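PDB 4RU4: tail spike protein gp49 from Pseudomonas phage LKA1, which serves as a viral tail protein that acts as a lyase on the O-specific polysaccharide of Pseudomonas, probably degrading the host envelope during virus entry. Local coordinates for residues Cys361-Ala366 and Trp370-Ala375; Cys387-Thr392 and Gly401-Gly406; His327-His332 and Ile356-Cys361; Tyr439-Arg444 and Ile454-Gln459. All coordinates share one frame; numbering follows the deposited sequence.

Contact 1. Residues Cys361-Ala366 and Trp370-Ala375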
loop_
_atom_site.group_PDB
_atom_site.type_symbol
_atom_site.label_atom_id
_atom_site.label_comp_id
_atom_site.label_asym_id
_atom_site.label_seq_id
_atom_site.Cartn_x
_atom_site.Cartn_y
_atom_site.Cartn_z
ATOM N N CYS B 361 0.456 6.391 4.265
ATOM C CA CYS B 361 -0.374 7.575 4.465
ATOM C C CYS B 361 0.413 8.865 4.286
ATOM O O CYS B 361 1.630 8.913 4.531
ATOM C CB CYS B 361 -0.968 7.585 5.871
ATOM S SG CYS B 361 -2.131 6.236 6.106
ATOM N N THR B 362 -0.289 9.926 3.892
ATOM C CA THR B 362 0.283 11.268 3.947
ATOM C C THR B 362 -0.450 11.968 5.085
ATOM O O THR B 362 -1.695 11.991 5.100
ATOM C CB THR B 362 0.047 12.030 2.613
ATOM O OG1 THR B 362 0.524 11.214 1.535
ATOM C CG2 THR B 362 0.778 13.368 2.585
ATOM N N ILE B 363 0.300 12.534 6.031
ATOM C CA ILE B 363 -0.305 13.084 7.256
ATOM C C ILE B 363 0.292 14.454 7.547
ATOM O O ILE B 363 1.524 14.594 7.578
ATOM C CB ILE B 363 -0.067 12.144 8.494
ATOM C CG1 ILE B 363 -0.260 10.661 8.123
ATOM C CG2 ILE B 363 -0.988 12.564 9.676
ATOM C CD1 ILE B 363 0.069 9.657 9.265
ATOM N N THR B 364 -0.556 15.471 7.731
ATOM C CA THR B 364 -0.081 16.777 8.168
ATOM C C THR B 364 -0.332 17.016 9.658
ATOM O O THR B 364 -1.007 16.238 10.310
ATOM C CB THR B 364 -0.746 17.929 7.401
ATOM O OG1 THR B 364 -2.142 17.951 7.716
ATOM C CG2 THR B 364 -0.556 17.786 5.910
ATOM N N ASN B 365 0.225 18.104 10.197
ATOM C CA ASN B 365 0.157 18.365 11.642
ATOM C C ASN B 365 -1.212 18.786 12.153
ATOM O O ASN B 365 -2.033 19.375 11.418
ATOM C CB ASN B 365 1.158 19.470 11.995
ATOM C CG ASN B 365 0.900 20.770 11.207
ATOM O OD1 ASN B 365 1.216 20.865 10.009
ATOM N ND2 ASN B 365 0.364 21.780 11.889
ATOM N N ALA B 366 -1.452 18.480 13.415
ATOM C CA ALA B 366 -2.486 19.117 14.210
ATOM C C ALA B 366 -1.984 20.491 14.697
ATOM O O ALA B 366 -0.829 20.869 14.430
ATOM C CB ALA B 366 -2.847 18.242 15.400
ATOM N N TRP B 370 2.639 18.758 16.194
ATOM C CA TRP B 370 2.959 17.334 16.112
ATOM C C TRP B 370 2.151 16.710 14.968
ATOM O O TRP B 370 1.223 17.335 14.443
ATOM C CB TRP B 370 2.645 16.622 17.437
ATOM C CG TRP B 370 1.269 16.954 18.004
ATOM C CD1 TRP B 370 0.977 17.902 18.962
ATOM C CD2 TRP B 370 0.021 16.340 17.652
ATOM N NE1 TRP B 370 -0.386 17.909 19.222
ATOM C CE2 TRP B 370 -0.993 16.967 18.434
ATOM C CE3 TRP B 370 -0.344 15.331 16.750
ATOM C CZ2 TRP B 370 -2.342 16.604 18.349
ATOM C CZ3 TRP B 370 -1.695 14.972 16.655
ATOM C CH2 TRP B 370 -2.674 15.608 17.457
ATOM N N ILE B 371 2.528 15.497 14.555
ATOM C CA ILE B 371 1.847 14.822 13.451
ATOM C C ILE B 371 1.204 13.515 13.897
ATOM O O ILE B 371 0.077 13.193 13.505
ATOM C CB ILE B 371 2.826 14.539 12.282
ATOM C CG1 ILE B 371 3.448 15.846 11.782
ATOM C CG2 ILE B 371 2.116 13.809 11.115
ATOM C CD1 ILE B 371 4.549 15.631 10.746
ATOM N N VAL B 372 1.922 12.755 14.727
ATOM C CA VAL B 372 1.367 11.534 15.273
ATOM C C VAL B 372 1.467 11.640 16.780
ATOM O O VAL B 372 2.546 11.889 17.291
ATOM C CB VAL B 372 2.149 10.277 14.811
ATOM C CG1 VAL B 372 1.593 9.047 15.547
ATOM C CG2 VAL B 372 2.036 10.131 13.269
ATOM N N ILE B 373 0.346 11.502 17.478
ATOM C CA ILE B 373 0.318 11.594 18.947
ATOM C C ILE B 373 -0.170 10.270 19.564
ATOM O O ILE B 373 -0.933 9.526 18.943
ATOM C CB ILE B 373 -0.540 12.810 19.427
ATOM C CG1 ILE B 373 -0.318 13.088 20.919
ATOM C CG2 ILE B 373 -2.038 12.588 19.122
ATOM C CD1 ILE B 373 -0.693 14.493 21.357
ATOM N N SER B 374 0.259 9.950 20.781
ATOM C CA SER B 374 -0.178 8.695 21.377
ATOM C C SER B 374 -1.067 8.935 22.601
ATOM O O SER B 374 -1.044 9.994 23.185
ATOM C CB SER B 374 1.039 7.869 21.798
ATOM O OG SER B 374 1.956 7.722 20.721
ATOM N N ALA B 375 -1.833 7.918 22.985
ATOM C CA ALA B 375 -2.573 7.912 24.250
ATOM C C ALA B 375 -2.939 6.474 24.540
ATOM O O ALA B 375 -3.054 5.685 23.600
ATOM C CB ALA B 375 -3.849 8.751 24.145
#

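Contact 2. Residues Cys387-Thr392 and Gly401-Gly406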
loop_
_atom_site.group_PDB
_atom_site.type_symbol
_atom_site.label_atom_id
_atom_site.label_comp_id
_atom_site.label_asym_id
_atom_site.label_seq_id
_atom_site.Cartn_x
_atom_site.Cartn_y
_atom_site.Cartn_z
ATOM N N CYS B 387 5.386 6.306 5.623
ATOM C CA CYS B 387 4.491 7.450 5.539
ATOM C C CYS B 387 5.202 8.730 5.114
ATOM O O CYS B 387 6.407 8.909 5.331
ATOM C CB CYS B 387 3.767 7.671 6.869
ATOM S SG CYS B 387 2.605 6.295 7.271
ATOM N N THR B 388 4.427 9.630 4.529
ATOM C CA THR B 388 4.921 10.948 4.180
ATOM C C THR B 388 4.322 11.909 5.203
ATOM O O THR B 388 3.094 12.010 5.320
ATOM C CB THR B 388 4.468 11.302 2.760
ATOM O OG1 THR B 388 5.075 10.400 1.830
ATOM C CG2 THR B 388 4.830 12.767 2.426
ATOM N N LEU B 389 5.178 12.567 5.989
ATOM C CA LEU B 389 4.712 13.376 7.114
ATOM C C LEU B 389 5.118 14.841 6.891
ATOM O O LEU B 389 6.239 15.116 6.446
ATOM C CB LEU B 389 5.319 12.872 8.430
ATOM C CG LEU B 389 5.203 11.368 8.696
ATOM C CD1 LEU B 389 6.007 11.027 9.946
ATOM C CD2 LEU B 389 3.741 10.957 8.875
ATOM N N TYR B 390 4.224 15.787 7.171
ATOM C CA TYR B 390 4.582 17.208 7.036
ATOM C C TYR B 390 4.014 18.037 8.162
ATOM O O TYR B 390 2.814 17.968 8.439
ATOM C CB TYR B 390 4.095 17.798 5.698
ATOM C CG TYR B 390 4.394 19.287 5.507
ATOM C CD1 TYR B 390 5.619 19.841 5.888
ATOM C CD2 TYR B 390 3.445 20.142 4.940
ATOM C CE1 TYR B 390 5.886 21.195 5.704
ATOM C CE2 TYR B 390 3.710 21.486 4.753
ATOM C CZ TYR B 390 4.926 22.006 5.144
ATOM O OH TYR B 390 5.191 23.348 4.962
ATOM N N THR B 391 4.865 18.841 8.791
ATOM C CA THR B 391 4.379 19.815 9.759
ATOM C C THR B 391 4.888 21.218 9.442
ATOM O O THR B 391 6.051 21.402 9.049
ATOM C CB THR B 391 4.668 19.480 11.244
ATOM O OG1 THR B 391 4.268 20.598 12.045
ATOM C CG2 THR B 391 6.126 19.231 11.474
ATOM N N THR B 392 3.996 22.192 9.573
ATOM C CA THR B 392 4.344 23.606 9.374
ATOM C C THR B 392 4.719 24.257 10.706
ATOM O O THR B 392 5.051 25.448 10.755
ATOM C CB THR B 392 3.127 24.409 8.811
ATOM O OG1 THR B 392 2.003 24.231 9.688
ATOM C CG2 THR B 392 2.735 23.949 7.393
ATOM N N GLY B 401 6.883 15.589 20.884
ATOM C CA GLY B 401 7.684 15.284 19.695
ATOM C C GLY B 401 6.844 15.518 18.452
ATOM O O GLY B 401 5.623 15.691 18.566
ATOM N N VAL B 402 7.467 15.533 17.273
ATOM C CA VAL B 402 6.701 15.546 16.022
ATOM C C VAL B 402 5.925 14.240 15.950
ATOM O O VAL B 402 4.753 14.201 15.543
ATOM C CB VAL B 402 7.627 15.718 14.790
ATOM C CG1 VAL B 402 6.837 15.526 13.460
ATOM C CG2 VAL B 402 8.348 17.088 14.861
ATOM N N ILE B 403 6.585 13.179 16.400
ATOM C CA ILE B 403 5.935 11.925 16.717
ATOM C C ILE B 403 6.019 11.797 18.228
ATOM O O ILE B 403 7.123 11.796 18.806
ATOM C CB ILE B 403 6.655 10.744 16.066
ATOM C CG1 ILE B 403 6.659 10.927 14.545
ATOM C CG2 ILE B 403 5.989 9.397 16.493
ATOM C CD1 ILE B 403 7.675 10.055 13.849
ATOM N N ASP B 404 4.866 11.744 18.892
ATOM C CA ASP B 404 4.863 11.898 20.336
ATOM C C ASP B 404 4.309 10.689 21.073
ATOM O O ASP B 404 3.228 10.193 20.720
ATOM C CB ASP B 404 4.051 13.145 20.733
ATOM C CG ASP B 404 4.212 13.490 22.218
ATOM O OD1 ASP B 404 5.332 13.881 22.603
ATOM O OD2 ASP B 404 3.237 13.356 22.998
ATOM N N VAL B 405 5.030 10.231 22.104
ATOM C CA VAL B 405 4.547 9.146 22.960
ATOM C C VAL B 405 4.572 9.605 24.427
ATOM O O VAL B 405 5.507 9.303 25.181
ATOM C CB VAL B 405 5.374 7.833 22.781
ATOM C CG1 VAL B 405 4.671 6.686 23.481
ATOM C CG2 VAL B 405 5.577 7.533 21.290
ATOM N N GLY B 406 3.548 10.359 24.828
ATOM C CA GLY B 406 3.465 10.839 26.200
ATOM C C GLY B 406 4.390 11.987 26.579
ATOM O O GLY B 406 4.716 12.149 27.751
#

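Contact 3. Residues His327-His332 and Ile356-Cys361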
loop_
_atom_site.group_PDB
_atom_site.type_symbol
_atom_site.label_atom_id
_atom_site.label_comp_id
_atom_site.label_asym_id
_atom_site.label_seq_id
_atom_site.Cartn_x
_atom_site.Cartn_y
_atom_site.Cartn_z
ATOM N N HIS B 327 -6.221 15.099 17.070
ATOM C CA HIS B 327 -5.864 14.383 15.869
ATOM C C HIS B 327 -7.098 14.117 15.028
ATOM O O HIS B 327 -8.201 13.860 15.558
ATOM C CB HIS B 327 -5.207 13.049 16.253
ATOM C CG HIS B 327 -6.030 12.232 17.202
ATOM N ND1 HIS B 327 -5.928 12.349 18.572
ATOM C CD2 HIS B 327 -6.983 11.297 16.975
ATOM C CE1 HIS B 327 -6.776 11.515 19.149
ATOM N NE2 HIS B 327 -7.420 10.854 18.201
ATOM N N CYS B 328 -6.898 14.157 13.716
ATOM C CA CYS B 328 -7.972 13.931 12.751
ATOM C C CYS B 328 -8.302 12.434 12.589
ATOM O O CYS B 328 -9.473 12.051 12.553
ATOM C CB CYS B 328 -7.571 14.516 11.401
ATOM S SG CYS B 328 -8.763 14.155 10.057
ATOM N N ALA B 329 -7.272 11.600 12.465
ATOM C CA ALA B 329 -7.478 10.149 12.322
ATOM C C ALA B 329 -7.387 9.501 13.685
ATOM O O ALA B 329 -6.350 9.595 14.327
ATOM C CB ALA B 329 -6.449 9.549 11.394
ATOM N N ASP B 330 -8.467 8.856 14.134
ATOM C CA ASP B 330 -8.509 8.383 15.526
ATOM C C ASP B 330 -8.610 6.852 15.662
ATOM O O ASP B 330 -9.219 6.180 14.834
ATOM C CB ASP B 330 -9.673 9.067 16.288
ATOM C CG ASP B 330 -9.886 8.477 17.661
ATOM O OD1 ASP B 330 -9.220 8.952 18.624
ATOM O OD2 ASP B 330 -10.682 7.504 17.785
ATOM N N PHE B 331 -7.943 6.313 16.680
ATOM C CA PHE B 331 -8.310 5.052 17.311
ATOM C C PHE B 331 -8.335 5.353 18.809
ATOM O O PHE B 331 -7.435 6.036 19.307
ATOM C CB PHE B 331 -7.226 3.986 17.111
ATOM C CG PHE B 331 -7.055 3.520 15.695
ATOM C CD1 PHE B 331 -8.053 2.783 15.065
ATOM C CD2 PHE B 331 -5.858 3.751 15.015
ATOM C CE1 PHE B 331 -7.896 2.337 13.770
ATOM C CE2 PHE B 331 -5.701 3.296 13.710
ATOM C CZ PHE B 331 -6.721 2.566 13.094
ATOM N N HIS B 332 -9.318 4.835 19.544
ATOM C CA HIS B 332 -9.247 4.871 21.019
ATOM C C HIS B 332 -8.453 3.681 21.596
ATOM O O HIS B 332 -8.091 2.734 20.875
ATOM C CB HIS B 332 -10.659 4.909 21.637
ATOM C CG HIS B 332 -11.268 6.271 21.651
ATOM N ND1 HIS B 332 -11.296 7.079 20.532
ATOM C CD2 HIS B 332 -11.876 6.969 22.640
ATOM C CE1 HIS B 332 -11.886 8.224 20.838
ATOM N NE2 HIS B 332 -12.259 8.177 22.104
ATOM N N ILE B 356 -1.125 -1.156 16.205
ATOM C CA ILE B 356 -1.742 -0.188 15.297
ATOM C C ILE B 356 -0.728 0.280 14.241
ATOM O O ILE B 356 0.428 0.530 14.563
ATOM C CB ILE B 356 -2.174 1.036 16.092
ATOM C CG1 ILE B 356 -3.170 0.645 17.197
ATOM C CG2 ILE B 356 -2.696 2.147 15.152
ATOM C CD1 ILE B 356 -4.407 -0.107 16.747
ATOM N N SER B 357 -1.149 0.405 12.976
ATOM C CA SER B 357 -0.204 0.815 11.934
ATOM C C SER B 357 -0.826 1.891 11.052
ATOM O O SER B 357 -2.058 1.900 10.854
ATOM C CB SER B 357 0.214 -0.382 11.071
ATOM O OG SER B 357 0.481 -1.529 11.875
ATOM N N TYR B 358 0.027 2.784 10.548
ATOM C CA TYR B 358 -0.293 3.679 9.434
ATOM C C TYR B 358 0.640 3.280 8.301
ATOM O O TYR B 358 1.855 3.203 8.508
ATOM C CB TYR B 358 -0.059 5.150 9.836
ATOM C CG TYR B 358 -1.082 5.603 10.831
ATOM C CD1 TYR B 358 -0.941 5.300 12.176
ATOM C CD2 TYR B 358 -2.234 6.283 10.416
ATOM C CE1 TYR B 358 -1.919 5.689 13.116
ATOM C CE2 TYR B 358 -3.216 6.653 11.329
ATOM C CZ TYR B 358 -3.045 6.360 12.683
ATOM O OH TYR B 358 -4.015 6.706 13.605
ATOM N N ARG B 359 0.093 3.010 7.114
ATOM C CA ARG B 359 0.901 2.514 5.997
ATOM C C ARG B 359 0.653 3.339 4.749
ATOM O O ARG B 359 -0.493 3.431 4.291
ATOM C CB ARG B 359 0.547 1.069 5.664
ATOM C CG ARG B 359 0.614 0.116 6.859
ATOM C CD ARG B 359 0.160 -1.287 6.444
ATOM N NE ARG B 359 0.609 -2.302 7.397
ATOM C CZ ARG B 359 -0.177 -2.984 8.228
ATOM N NH1 ARG B 359 -1.496 -2.802 8.231
ATOM N NH2 ARG B 359 0.361 -3.880 9.053
ATOM N N HIS B 360 1.721 3.899 4.184
ATOM C CA HIS B 360 1.582 4.682 2.949
ATOM C C HIS B 360 0.508 5.760 3.089
ATOM O O HIS B 360 -0.250 6.013 2.141
ATOM C CB HIS B 360 1.289 3.750 1.760
ATOM C CG HIS B 360 2.518 3.051 1.230
ATOM N ND1 HIS B 360 2.466 1.949 0.400
ATOM C CD2 HIS B 360 3.836 3.314 1.420
ATOM C CE1 HIS B 360 3.698 1.559 0.108
ATOM N NE2 HIS B 360 4.546 2.379 0.701
ATOM N N CYS B 361 0.456 6.391 4.265
ATOM C CA CYS B 361 -0.374 7.575 4.465
ATOM C C CYS B 361 0.413 8.865 4.286
ATOM O O CYS B 361 1.630 8.913 4.531
ATOM C CB CYS B 361 -0.968 7.585 5.871
ATOM S SG CYS B 361 -2.131 6.236 6.106
#

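Contact 4. Residues Tyr439-Arg444 and Ile454-Gln459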
loop_
_atom_site.group_PDB
_atom_site.type_symbol
_atom_site.label_atom_id
_atom_site.label_comp_id
_atom_site.label_asym_id
_atom_site.label_seq_id
_atom_site.Cartn_x
_atom_site.Cartn_y
_atom_site.Cartn_z
ATOM N N TYR B 439 12.654 17.946 18.892
ATOM C CA TYR B 439 13.007 16.541 18.725
ATOM C C TYR B 439 11.973 15.843 17.830
ATOM O O TYR B 439 10.785 16.174 17.846
ATOM C CB TYR B 439 13.117 15.812 20.080
ATOM C CG TYR B 439 12.212 16.401 21.152
ATOM C CD1 TYR B 439 10.889 16.006 21.267
ATOM C CD2 TYR B 439 12.695 17.361 22.042
ATOM C CE1 TYR B 439 10.048 16.568 22.232
ATOM C CE2 TYR B 439 11.866 17.921 23.020
ATOM C CZ TYR B 439 10.551 17.515 23.102
ATOM O OH TYR B 439 9.744 18.069 24.060
ATOM N N LEU B 440 12.425 14.900 17.022
ATOM C CA LEU B 440 11.491 14.252 16.089
ATOM C C LEU B 440 10.546 13.323 16.827
ATOM O O LEU B 440 9.349 13.274 16.538
ATOM C CB LEU B 440 12.240 13.512 14.996
ATOM C CG LEU B 440 13.139 14.442 14.171
ATOM C CD1 LEU B 440 13.817 13.643 13.089
ATOM C CD2 LEU B 440 12.279 15.560 13.552
ATOM N N LEU B 441 11.084 12.578 17.781
ATOM C CA LEU B 441 10.235 11.667 18.556
ATOM C C LEU B 441 10.541 11.831 20.038
ATOM O O LEU B 441 11.701 11.909 20.446
ATOM C CB LEU B 441 10.436 10.197 18.135
ATOM C CG LEU B 441 9.603 9.139 18.872
ATOM C CD1 LEU B 441 9.277 7.964 17.938
ATOM C CD2 LEU B 441 10.266 8.637 20.154
ATOM N N ARG B 442 9.489 11.877 20.842
ATOM C CA ARG B 442 9.658 11.879 22.292
ATOM C C ARG B 442 8.852 10.717 22.841
ATOM O O ARG B 442 7.716 10.495 22.408
ATOM C CB ARG B 442 9.126 13.186 22.907
ATOM C CG ARG B 442 9.417 13.269 24.446
ATOM C CD ARG B 442 9.142 14.620 25.034
ATOM N NE ARG B 442 9.583 14.675 26.435
ATOM C CZ ARG B 442 9.386 15.708 27.248
ATOM N NH1 ARG B 442 8.731 16.776 26.822
ATOM N NH2 ARG B 442 9.847 15.665 28.504
ATOM N N ALA B 443 9.447 9.981 23.780
ATOM C CA ALA B 443 8.733 9.018 24.610
ATOM C C ALA B 443 9.105 9.324 26.050
ATOM O O ALA B 443 10.281 9.531 26.364
ATOM C CB ALA B 443 9.133 7.578 24.238
ATOM N N ARG B 444 8.107 9.376 26.921
ATOM C CA ARG B 444 8.325 9.726 28.325
ATOM C C ARG B 444 7.491 8.768 29.186
ATOM O O ARG B 444 6.270 8.645 29.004
ATOM C CB ARG B 444 7.928 11.182 28.607
ATOM C CG ARG B 444 8.139 11.611 30.088
ATOM C CD ARG B 444 7.750 13.084 30.318
ATOM N NE ARG B 444 6.339 13.232 30.012
ATOM C CZ ARG B 444 5.355 13.016 30.874
ATOM N NH1 ARG B 444 5.624 12.720 32.146
ATOM N NH2 ARG B 444 4.098 13.148 30.469
ATOM N N ILE B 454 12.523 1.257 20.487
ATOM C CA ILE B 454 12.385 2.239 19.415
ATOM C C ILE B 454 13.201 1.774 18.237
ATOM O O ILE B 454 14.405 1.486 18.378
ATOM C CB ILE B 454 12.966 3.636 19.804
ATOM C CG1 ILE B 454 12.435 4.135 21.150
ATOM C CG2 ILE B 454 12.701 4.659 18.695
ATOM C CD1 ILE B 454 10.984 4.279 21.218
ATOM N N GLN B 455 12.565 1.733 17.065
ATOM C CA GLN B 455 13.285 1.524 15.824
ATOM C C GLN B 455 12.984 2.747 14.952
ATOM O O GLN B 455 11.862 2.903 14.482
ATOM C CB GLN B 455 12.780 0.243 15.106
ATOM C CG GLN B 455 13.475 -0.060 13.767
ATOM C CD GLN B 455 12.675 -0.993 12.872
ATOM O OE1 GLN B 455 11.442 -0.896 12.794
ATOM N NE2 GLN B 455 13.369 -1.920 12.204
ATOM N N TYR B 456 13.979 3.607 14.730
ATOM C CA TYR B 456 13.757 4.764 13.871
ATOM C C TYR B 456 14.710 4.580 12.677
ATOM O O TYR B 456 15.923 4.771 12.803
ATOM C CB TYR B 456 14.010 6.036 14.687
ATOM C CG TYR B 456 13.333 7.280 14.126
ATOM C CD1 TYR B 456 13.767 7.854 12.926
ATOM C CD2 TYR B 456 12.273 7.884 14.801
ATOM C CE1 TYR B 456 13.151 8.989 12.402
ATOM C CE2 TYR B 456 11.648 9.004 14.284
ATOM C CZ TYR B 456 12.093 9.556 13.089
ATOM O OH TYR B 456 11.470 10.676 12.579
ATOM N N SER B 457 14.165 4.203 11.524
ATOM C CA SER B 457 14.952 3.504 10.501
ATOM C C SER B 457 14.578 3.857 9.054
ATOM O O SER B 457 13.460 3.580 8.620
ATOM C CB SER B 457 14.701 1.996 10.720
ATOM O OG SER B 457 15.323 1.175 9.755
ATOM N N GLY B 458 15.500 4.446 8.293
ATOM C CA GLY B 458 15.293 4.616 6.849
ATOM C C GLY B 458 14.583 5.881 6.377
ATOM O O GLY B 458 14.436 6.111 5.171
ATOM N N GLN B 459 14.119 6.711 7.305
ATOM C CA GLN B 459 13.328 7.904 6.928
ATOM C C GLN B 459 14.183 9.024 6.314
ATOM O O GLN B 459 15.281 9.308 6.785
ATOM C CB GLN B 459 12.631 8.451 8.159
ATOM C CG GLN B 459 11.648 9.591 7.936
ATOM C CD GLN B 459 11.121 10.066 9.267
ATOM O OE1 GLN B 459 11.849 10.683 10.049
ATOM N NE2 GLN B 459 9.871 9.752 9.553
#

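Contact 1. Residues Cys361-Ala366 and Trp370-Ala375
The first torsion of W370 places CG between the backbone N and the carbonyl carbon (chi1 48°), and from there the indole folds back over the methyl group of A366. The two segments form a corner of one coil of the parallel beta-helix that marks the pectin lyase-like family: strand 362-364 ends, the chain turns through G368, and strand 372-377 starts on another face. A366 CB lies over the six-membered ring, 3.5 Å from its centroid and 18° off the normal, in a CH-pi contact; a methyl is small enough to settle this close, with CB 3.3 Å from W370 CH2. I373 CD1 of the same segment lies over the opposite face, so the indole is gripped between two aliphatic groups. W370 is partnered through its backbone as well: its O accepts a bent hydrogen bond from A366 N at 3.1 Å. N365 CA also comes within 3.2 Å of this oxygen. Further inside, I363 and I371 both hold CG2 anti to the backbone N, and these two methyls meet at 3.6 Å; branched aliphatic chains suit an interior wall built of stacked coils. The short turn contains G368, which with D394 binds a calcium ion. N365, a little before it, bonds with both ends of its amide: OD1 receives a bond from T392 N of the following coil, while ND2 reaches A366 O at 3.0 Å, standing above the carbonyl plane.

Contact 2. Residues Cys387-Thr392 and Gly401-Gly406
The backbones stay well apart, T391 CA and V402 CA being 7.9 Å from each other, and no hydrogen bond joins the segments. L389 and T391 on one side and V402 and I403 on the other meet across the interior of a parallel beta-helix coil, where strands 388-390 and 403-405 belong to different walls. The contact is light and wholly apolar. L389 CD1 and I403 CD1 approach end to end at 4.4 Å; I403 leaves its backbone at a slant, but its extended chain (chi2 163°) carries CD1 back toward L389. Nearer the bend, T391 CG2 faces V402 CG1 at 4.3 Å. I371 of the preceding coil touches both L389 and V402, which continues the aliphatic filling of the core along the helix axis. Threonine suits its place because its methyl can join this core while OG1 serves the backbone: it is hydrogen-bonded to G369 O and G393 N, next to the calcium-binding residues G368 and D394. On the other segment V402 occupies the corner itself, with helix-like backbone angles that turn the chain from the loop into the strand. That corner is secured by D404, whose carboxylate takes backbone amides on both oxygens: OD2 is bonded to G407 N, and OD1 accepts from G401 N at 2.9 Å with an N-H...O angle of 161°, on the anti side and out of the carboxylate plane.

Contact 3. Residues His327-His332 and Ile356-Cys361
F331 and Y358 reach past each other from opposite sides of the beta-helix interior, their rings meeting obliquely, with F331 CD2 3.8 Å from Y358 OH. I356 completes the grouping: its two branches let CD1 lie over one face of the phenyl ring while CG2 presses on CD2 and CE2 of F331, each 3.5 Å away. At the edge of the tyrosine ring, near its plane, A329 CB stands 4.3 Å from CE2; its small methyl accommodates the broad side chain. The phenol needs a polar partner this deep, and T350 O supplies the hydrogen bond. D330 sets off away from strand 356-359, and two histidines hold its carboxylate: H327 NE2 meets the anti lone pair of OD1 at 2.7 Å almost in a straight line, and H332 ND1 bonds OD2 at 2.8 Å. The loop segment 327-332 lies between strands 317-320 and 335-336 and runs nearly opposite to strand 356-359. Y340 of strand 338-341 meets both rings, nearly parallel to that of Y358 and steeply inclined to that of F331, while F382 and L384 of strand 380-385 cover I356 and Y358 from the following coil.

Contact 4. Residues Tyr439-Arg444 and Ile454-Gln459
Y456 throws its ring across the core toward L440 and L441, because its CG is anti to the backbone N (chi1 -158°) and the ring thus extends clear of its own strand. The two leucines receive it at a corner of the parallel beta-helix, where the chain turns at L440 and runs on within strand 439-446 along another wall. L440 holds CG anti to its carbonyl carbon (chi1 -60°), and its side chain crosses that of Y456 at about a right angle: it lies against the phenol oxygen from one side, with CB and CD1 both 3.8 Å from Y456 OH. L441 approaches the ring obliquely, its CB 4.2 Å from Y456 CE2. I424 of strand 420-425 and I403 of the preceding coil touch both L441 and Y456, making the surroundings largely aliphatic. Leucine suits both positions, since the two present CH2 and methyl groups to the tyrosine and bring no polar group that would need a partner. The tyrosine does demand one. Q459, three residues further on, extends its chain and brings OE1 to accept the phenol proton, with Y456 OH 2.6 Å from Q459 OE1 and the donor tilted 22° from the carbonyl plane. The chemistry is therefore divided: dispersion forces hold the ring against the leucines without any polar bond between the segments, while one short hydrogen bond within 454-459 satisfies the buried hydroxyl and probably limits how far the ring can swing.

Overall arrangement
From the N terminus, contact 3 comes first and closes the longest loop, joining the segment 327-332 to strand 356-359 across 23 intervening residues. Contact 1 begins where it ends, sharing C361, and closes a tight turn of three residues; contact 2 follows with a loop of eight, and contact 4 with one of nine. None nests within or crosses another. The ties between them run along the beta-helix axis: C361 O and T388 N, and L440 O and I403 N, are hydrogen-bonded, and V402 O and I371 N probably so, so successive coils are stitched along more than one wall. Contacts 3 and 4, about 17 Å apart between centres, do not touch.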